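Local coordinates for copper-containing nitrite reductase (Hyphomicrobium denitrificans 1NES1, PDB 6TFO), which probably reduces nitrite to nitric oxide, taking electrons from cytochrome c and working through protein-bound copper ions, at residues T173-G178 with D217-H222; G193-P198 with G275-L280. One frame throughout, in Å; residues are numbered along the deposited sequence.

How the contacts relate
Contact 1 (173-178 with 217-222) and contact 2 (193-198 with 275-280) approach one copper ion from two directions, and their centres lie about 13 Å apart. Contact 1 brings the ligand His222 and contact 2 the ligand Met276; His271 and Cys263 complete the site. The two contacts meet at the metal, with His222 ND1 3.0 Å from Met276 SD and Thr173 CG2 3.4 Å from Met276 CE. Another copper lies about 9 Å from the Tyr277 side chain of contact 2. His262, a copper ligand together with His227, directly precedes Cys263, so the two metal sites are joined along the chain, consistent with electron transfer between them as in other copper nitrite reductases.

Contact 1: residues T173-G178 with D217-H222; sequences TVELKG and DSLMIH. With CU (copper (II) ion), chain J.
Glu175 reaches from its strand into the loop 217-222 and ends among three N-H donors. Its CG stands anti to the carbonyl carbon and the chain runs extended beyond it (chi2 172°), carrying the carboxylate past Ser218 to the loop backbone. OE1 takes two bonds: its syn lone pair accepts Met220 N at 2.9 Å, and its anti lone pair accepts NE2 of His222, also at 2.9 Å, each with an N-H...O angle of 154°. OE2 accepts the amide N of Leu219 at 2.7 Å, the donor lying out of the carboxylate plane on the syn side. Carboxylate and imidazole planes stand 82° apart, OE1 meeting the ring at its edge. Thr173 adds van der Waals packing to this tight region, its CG2 making an apolar contact with His222 CB at 3.5 Å. Its OG1 lies 3.3 Å from the same His222 CB and is hydrogen-bonded to Asn214.

The looser, more solvent-exposed side is confined to Asp217 and the outer flank of the Leu219 side chain. The hydrogen-bonded link of Asp217 to the strand runs through water 1, which donates to its OD1 and accepts from Glu175 N at 2.8 Å. Leu219 packs on Arg90 of a neighbouring subunit.

With NE2 held by the carboxylate, His222 turns ND1 to the copper at 2.0 Å; the negative charge would probably make the imidazole a more electron-rich donor to the metal. An alanine at Glu175 removes both oxygens and would probably leave His222 NE2 and the amides of Leu219 and Met220 without their acceptors, the ring less firmly fixed in rotation. A second-shell carboxylate thus orients a first-shell histidine, here at the type 1 copper site of a cupredoxin domain.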
ATOM      1  N   THR C 173      36.683  -7.943  27.332  1.00 52.97           N
ATOM      2  CA  THR C 173      35.486  -7.660  26.502  1.00 51.01           C
ATOM      3  C   THR C 173      35.877  -7.918  25.044  1.00 49.85           C
ATOM      4  O   THR C 173      36.817  -7.260  24.563  1.00 50.46           O
ATOM      5  CB  THR C 173      34.907  -6.279  26.831  1.00 51.79           C
ATOM      6  OG1 THR C 173      35.857  -5.256  26.548  1.00 54.18           O
ATOM      7  CG2 THR C 173      34.502  -6.175  28.288  1.00 52.98           C
ATOM      8  N   VAL C 174      35.219  -8.897  24.422  1.00 43.53           N
ATOM      9  CA  VAL C 174      35.498  -9.388  23.044  1.00 44.50           C
ATOM     10  C   VAL C 174      34.215  -9.312  22.208  1.00 45.37           C
ATOM     11  O   VAL C 174      33.194  -9.891  22.647  1.00 44.24           O
ATOM     12  CB  VAL C 174      36.037 -10.823  23.070  1.00 43.50           C
ATOM     13  CG1 VAL C 174      36.192 -11.386  21.668  1.00 43.23           C
ATOM     14  CG2 VAL C 174      37.340 -10.911  23.848  1.00 45.10           C
ATOM     15  N   GLU C 175      34.277  -8.608  21.068  1.00 44.88           N
ATOM     16  CA  GLU C 175      33.212  -8.561  20.031  1.00 41.49           C
ATOM     17  C   GLU C 175      33.561  -9.630  18.997  1.00 44.17           C
ATOM     18  O   GLU C 175      34.741  -9.683  18.562  1.00 43.44           O
ATOM     19  CB  GLU C 175      33.122  -7.175  19.407  1.00 39.95           C
ATOM     20  CG  GLU C 175      32.934  -6.059  20.420  1.00 44.95           C
ATOM     21  CD  GLU C 175      33.032  -4.651  19.861  1.00 44.85           C
ATOM     22  OE1 GLU C 175      32.793  -3.682  20.605  1.00 46.37           O
ATOM     23  OE2 GLU C 175      33.378  -4.529  18.696  1.00 50.44           O
ATOM     24  N   LEU C 176      32.626 -10.523  18.687  1.00 45.04           N
ATOM     25  CA  LEU C 176      32.928 -11.654  17.772  1.00 48.48           C
ATOM     26  C   LEU C 176      31.629 -12.276  17.261  1.00 53.15           C
ATOM     27  O   LEU C 176      30.609 -12.195  17.965  1.00 47.23           O
ATOM     28  CB  LEU C 176      33.811 -12.682  18.485  1.00 49.23           C
ATOM     29  CG  LEU C 176      33.080 -13.761  19.283  1.00 52.02           C
ATOM     30  CD1 LEU C 176      34.053 -14.827  19.760  1.00 50.49           C
ATOM     31  CD2 LEU C 176      32.350 -13.180  20.475  1.00 48.63           C
ATOM     32  N   LYS C 177      31.689 -12.842  16.054  1.00 55.16           N
ATOM     33  CA  LYS C 177      30.578 -13.589  15.427  1.00 58.30           C
ATOM     34  C   LYS C 177      30.476 -14.923  16.145  1.00 53.92           C
ATOM     35  O   LYS C 177      31.533 -15.552  16.382  1.00 55.72           O
ATOM     36  CB  LYS C 177      30.805 -13.816  13.932  1.00 64.58           C
ATOM     37  CG  LYS C 177      30.353 -12.672  13.041  1.00 76.67           C
ATOM     38  CD  LYS C 177      30.906 -12.763  11.634  1.00 86.58           C
ATOM     39  CE  LYS C 177      31.029 -11.416  10.951  1.00 91.90           C
ATOM     40  NZ  LYS C 177      31.929 -11.498   9.778  1.00100.25           N
ATOM     41  N   GLY C 178      29.245 -15.319  16.449  1.00 47.60           N
ATOM     42  CA  GLY C 178      28.934 -16.569  17.158  1.00 49.14           C
ATOM     43  C   GLY C 178      27.862 -17.340  16.436  1.00 45.41           C
ATOM     44  O   GLY C 178      27.131 -16.722  15.652  1.00 49.89           O
ATOM     45  N   ASP C 217      40.394  -5.222  18.855  1.00 48.99           N
ATOM     46  CA  ASP C 217      39.525  -5.317  17.650  1.00 47.50           C
ATOM     47  C   ASP C 217      38.078  -4.938  18.002  1.00 45.54           C
ATOM     48  O   ASP C 217      37.202  -5.098  17.173  1.00 48.71           O
ATOM     49  CB  ASP C 217      39.644  -6.704  17.014  1.00 44.81           C
ATOM     50  CG  ASP C 217      39.120  -7.852  17.861  1.00 48.82           C
ATOM     51  OD1 ASP C 217      38.842  -7.652  19.077  1.00 59.20           O
ATOM     52  OD2 ASP C 217      38.998  -8.948  17.301  1.00 50.99           O
ATOM     53  N   SER C 218      37.808  -4.448  19.197  1.00 48.32           N
ATOM     54  CA  SER C 218      36.455  -3.969  19.577  1.00 48.19           C
ATOM     55  C   SER C 218      36.178  -2.633  18.879  1.00 50.05           C
ATOM     56  O   SER C 218      37.086  -1.803  18.824  1.00 51.50           O
ATOM     57  CB  SER C 218      36.330  -3.847  21.064  1.00 43.10           C
ATOM     58  OG  SER C 218      36.335  -5.134  21.650  1.00 48.16           O
ATOM     59  N   LEU C 219      34.967  -2.431  18.381  1.00 45.29           N
ATOM     60  CA  LEU C 219      34.507  -1.112  17.898  1.00 49.63           C
ATOM     61  C   LEU C 219      34.054  -0.289  19.104  1.00 48.23           C
ATOM     62  O   LEU C 219      34.246   0.912  19.099  1.00 43.10           O
ATOM     63  CB  LEU C 219      33.360  -1.302  16.900  1.00 56.41           C
ATOM     64  CG  LEU C 219      33.674  -2.144  15.656  1.00 61.18           C
ATOM     65  CD1 LEU C 219      32.453  -2.266  14.758  1.00 60.07           C
ATOM     66  CD2 LEU C 219      34.829  -1.569  14.855  1.00 58.70           C
ATOM     67  N   MET C 220      33.466  -0.921  20.113  1.00 47.53           N
ATOM     68  CA  MET C 220      32.775  -0.181  21.198  1.00 49.20           C
ATOM     69  C   MET C 220      33.638  -0.127  22.461  1.00 50.17           C
ATOM     70  O   MET C 220      34.414  -1.066  22.727  1.00 52.44           O
ATOM     71  CB  MET C 220      31.428  -0.826  21.536  1.00 47.38           C
ATOM     72  CG  MET C 220      30.578  -1.099  20.325  1.00 46.56           C
ATOM     73  SD  MET C 220      30.414   0.347  19.281  1.00 45.86           S
ATOM     74  CE  MET C 220      29.373  -0.364  18.002  1.00 47.16           C
ATOM     75  N   ILE C 221      33.484   0.964  23.207  1.00 51.41           N
ATOM     76  CA  ILE C 221      33.820   1.050  24.655  1.00 55.19           C
ATOM     77  C   ILE C 221      33.036  -0.065  25.373  1.00 48.83           C
ATOM     78  O   ILE C 221      31.896  -0.347  24.980  1.00 49.60           O
ATOM     79  CB  ILE C 221      33.506   2.473  25.184  1.00 61.23           C
ATOM     80  CG1 ILE C 221      34.366   3.557  24.516  1.00 54.32           C
ATOM     81  CG2 ILE C 221      33.624   2.527  26.701  1.00 65.80           C
ATOM     82  CD1 ILE C 221      33.888   4.979  24.756  1.00 50.91           C
ATOM     83  N   HIS C 222      33.644  -0.736  26.345  1.00 51.22           N
ATOM     84  CA  HIS C 222      32.953  -1.698  27.247  1.00 49.73           C
ATOM     85  C   HIS C 222      33.257  -1.374  28.713  1.00 49.27           C
ATOM     86  O   HIS C 222      34.227  -0.632  28.994  1.00 49.18           O
ATOM     87  CB  HIS C 222      33.329  -3.137  26.889  1.00 52.64           C
ATOM     88  CG  HIS C 222      32.829  -3.511  25.543  1.00 51.25           C
ATOM     89  ND1 HIS C 222      31.502  -3.715  25.305  1.00 45.85           N
ATOM     90  CD2 HIS C 222      33.464  -3.651  24.363  1.00 48.85           C
ATOM     91  CE1 HIS C 222      31.335  -3.995  24.033  1.00 49.47           C
ATOM     92  NE2 HIS C 222      32.531  -3.972  23.434  1.00 46.64           N
TER
HETATM   93 CU    CU J 501      29.812  -3.584  26.431  1.00 45.57          CU
HETATM   94  O   HOH W   1      36.540  -7.145  20.276  1.00 40.85           O

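Contact 2: residues G193-P198 with G275-L280; sequences GKVPGP and GMYGLL. With CU (copper (II) ion), chain J.
Val195 and Pro196, joined by a cis peptide bond, lie against Tyr277, and the same valine faces a glycine with positive phi, Gly275. That glycine ends the helix 268-274 in a Schellman motif. Val195 CG2 stands 3.8 Å from Gly275 CA, and a beta carbon on the glycine would clash with that methyl; the backbone angles also disfavour one, since it would be jammed against the preceding carbonyl O.

The other methyl, CG1, is anti to the backbone N (chi1 179°) and obliquely meets the hydroxyl end of the tyrosine, 3.6 Å from Tyr277 OH. Pro196 bears on the strand's backbone as well as on the ring, its CB lying 3.3 Å from Tyr277 O. The same carbonyl accepts Gly197 N at 2.8 Å in a nearly straight bond, with an N-H...O angle of 169°. Water 2 donates to Lys194 O at 2.6 Å and to Gly275 O at 2.9 Å, a bridge between the two backbones.

Met276 sits between these neighbours, at the centre of an inverse gamma turn closed by a weak bond from Tyr277 N to Gly275 O. Its side chain leaves the 193-198 loop behind, and SD binds the copper at 2.5 Å. Tyr277, meanwhile, comes within about 4 Å of the side chain of His262, a ligand of another copper.

One backbone hydrogen bond, a bridging water and apolar side chains are thus likely to hold the chain on both sides of Met276, consistent with a well-defined position for the soft thioether ligand, reached without any charged partner across the interface.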
ATOM      1  N   GLY C 193      34.609 -14.050  25.511  1.00 53.42           N
ATOM      2  CA  GLY C 193      34.239 -14.766  24.271  1.00 52.08           C
ATOM      3  C   GLY C 193      33.129 -15.784  24.464  1.00 52.47           C
ATOM      4  O   GLY C 193      33.010 -16.656  23.581  1.00 52.00           O
ATOM      5  N   LYS C 194      32.346 -15.694  25.551  1.00 54.93           N
ATOM      6  CA  LYS C 194      31.247 -16.656  25.839  1.00 49.09           C
ATOM      7  C   LYS C 194      30.070 -15.960  26.538  1.00 43.06           C
ATOM      8  O   LYS C 194      30.242 -14.856  27.085  1.00 35.69           O
ATOM      9  CB  LYS C 194      31.801 -17.833  26.643  1.00 53.46           C
ATOM     10  CG  LYS C 194      32.158 -19.056  25.820  1.00 55.45           C
ATOM     11  CD  LYS C 194      33.471 -19.699  26.212  1.00 62.54           C
ATOM     12  CE  LYS C 194      33.532 -21.184  25.892  1.00 69.41           C
ATOM     13  NZ  LYS C 194      32.762 -21.539  24.666  1.00 68.53           N
ATOM     14  N   VAL C 195      28.897 -16.593  26.479  1.00 38.04           N
ATOM     15  CA  VAL C 195      27.621 -16.046  27.026  1.00 40.20           C
ATOM     16  C   VAL C 195      26.961 -17.161  27.821  1.00 42.63           C
ATOM     17  O   VAL C 195      26.680 -18.212  27.253  1.00 49.03           O
ATOM     18  CB  VAL C 195      26.675 -15.536  25.920  1.00 40.71           C
ATOM     19  CG1 VAL C 195      25.368 -14.994  26.481  1.00 44.77           C
ATOM     20  CG2 VAL C 195      27.345 -14.486  25.063  1.00 39.27           C
ATOM     21  N   PRO C 196      26.733 -16.989  29.144  1.00 38.77           N
ATOM     22  CA  PRO C 196      27.166 -15.797  29.880  1.00 42.32           C
ATOM     23  C   PRO C 196      28.683 -15.714  30.112  1.00 39.91           C
ATOM     24  O   PRO C 196      29.379 -16.661  29.829  1.00 38.25           O
ATOM     25  CB  PRO C 196      26.465 -15.945  31.239  1.00 44.72           C
ATOM     26  CG  PRO C 196      26.330 -17.450  31.405  1.00 44.16           C
ATOM     27  CD  PRO C 196      26.015 -17.938  30.004  1.00 42.69           C
ATOM     28  N   GLY C 197      29.140 -14.574  30.631  1.00 42.42           N
ATOM     29  CA  GLY C 197      30.541 -14.326  31.021  1.00 46.17           C
ATOM     30  C   GLY C 197      31.009 -15.292  32.111  1.00 48.94           C
ATOM     31  O   GLY C 197      30.248 -16.144  32.572  1.00 43.90           O
ATOM     32  N   PRO C 198      32.296 -15.225  32.523  1.00 49.27           N
ATOM     33  CA  PRO C 198      32.811 -16.118  33.560  1.00 51.22           C
ATOM     34  C   PRO C 198      31.965 -16.032  34.834  1.00 46.95           C
ATOM     35  O   PRO C 198      31.523 -14.944  35.147  1.00 52.04           O
ATOM     36  CB  PRO C 198      34.241 -15.609  33.786  1.00 51.11           C
ATOM     37  CG  PRO C 198      34.611 -15.005  32.449  1.00 53.69           C
ATOM     38  CD  PRO C 198      33.335 -14.339  31.982  1.00 49.13           C
ATOM     39  N   GLY C 275      25.312  -9.958  24.617  1.00 44.29           N
ATOM     40  CA  GLY C 275      25.708 -11.109  25.456  1.00 44.05           C
ATOM     41  C   GLY C 275      26.556 -10.749  26.666  1.00 47.56           C
ATOM     42  O   GLY C 275      27.118 -11.703  27.267  1.00 45.71           O
ATOM     43  N   MET C 276      26.632  -9.463  27.043  1.00 47.28           N
ATOM     44  CA  MET C 276      27.554  -8.976  28.105  1.00 48.69           C
ATOM     45  C   MET C 276      26.835  -9.046  29.465  1.00 49.33           C
ATOM     46  O   MET C 276      26.502  -7.991  30.051  1.00 44.95           O
ATOM     47  CB  MET C 276      28.088  -7.573  27.789  1.00 46.37           C
ATOM     48  CG  MET C 276      28.796  -7.511  26.426  1.00 49.00           C
ATOM     49  SD  MET C 276      29.894  -6.068  26.162  1.00 41.81           S
ATOM     50  CE  MET C 276      31.322  -6.628  27.073  1.00 46.05           C
ATOM     51  N   TYR C 277      26.632 -10.277  29.956  1.00 48.54           N
ATOM     52  CA  TYR C 277      26.080 -10.555  31.304  1.00 45.88           C
ATOM     53  C   TYR C 277      26.678 -11.845  31.870  1.00 43.81           C
ATOM     54  O   TYR C 277      27.064 -12.733  31.097  1.00 43.37           O
ATOM     55  CB  TYR C 277      24.549 -10.613  31.256  1.00 47.76           C
ATOM     56  CG  TYR C 277      23.933 -11.472  30.174  1.00 44.63           C
ATOM     57  CD1 TYR C 277      23.665 -12.820  30.387  1.00 47.23           C
ATOM     58  CD2 TYR C 277      23.532 -10.923  28.962  1.00 45.52           C
ATOM     59  CE1 TYR C 277      23.043 -13.604  29.420  1.00 44.78           C
ATOM     60  CE2 TYR C 277      22.908 -11.691  27.985  1.00 43.43           C
ATOM     61  CZ  TYR C 277      22.650 -13.034  28.218  1.00 42.35           C
ATOM     62  OH  TYR C 277      22.041 -13.796  27.268  1.00 35.88           O
ATOM     63  N   GLY C 278      26.731 -11.934  33.204  1.00 45.41           N
ATOM     64  CA  GLY C 278      27.244 -13.087  33.974  1.00 41.56           C
ATOM     65  C   GLY C 278      26.814 -13.033  35.426  1.00 42.22           C
ATOM     66  O   GLY C 278      26.077 -12.088  35.815  1.00 42.27           O
ATOM     67  N   LEU C 279      27.257 -14.009  36.217  1.00 45.50           N
ATOM     68  CA  LEU C 279      26.906 -14.120  37.663  1.00 44.58           C
ATOM     69  C   LEU C 279      28.170 -13.983  38.520  1.00 45.53           C
ATOM     70  O   LEU C 279      29.217 -14.540  38.140  1.00 46.22           O
ATOM     71  CB  LEU C 279      26.216 -15.462  37.912  1.00 42.27           C
ATOM     72  CG  LEU C 279      24.764 -15.574  37.457  1.00 42.20           C
ATOM     73  CD1 LEU C 279      24.201 -16.938  37.818  1.00 47.15           C
ATOM     74  CD2 LEU C 279      23.896 -14.476  38.046  1.00 42.82           C
ATOM     75  N   LEU C 280      28.060 -13.204  39.599  1.00 48.23           N
ATOM     76  CA  LEU C 280      29.007 -13.091  40.745  1.00 50.03           C
ATOM     77  C   LEU C 280      28.324 -13.690  41.979  1.00 47.25           C
ATOM     78  O   LEU C 280      27.310 -13.094  42.425  1.00 44.02           O
ATOM     79  CB  LEU C 280      29.339 -11.608  40.991  1.00 47.62           C
ATOM     80  CG  LEU C 280      30.161 -11.301  42.240  1.00 48.95           C
ATOM     81  CD1 LEU C 280      31.543 -11.953  42.133  1.00 53.44           C
ATOM     82  CD2 LEU C 280      30.261  -9.803  42.465  1.00 45.46           C
TER
HETATM   83 CU    CU J 501      29.812  -3.584  26.431  1.00 45.57          CU
HETATM   84  O   HOH W   2      29.703 -12.571  28.188  1.00 44.04           O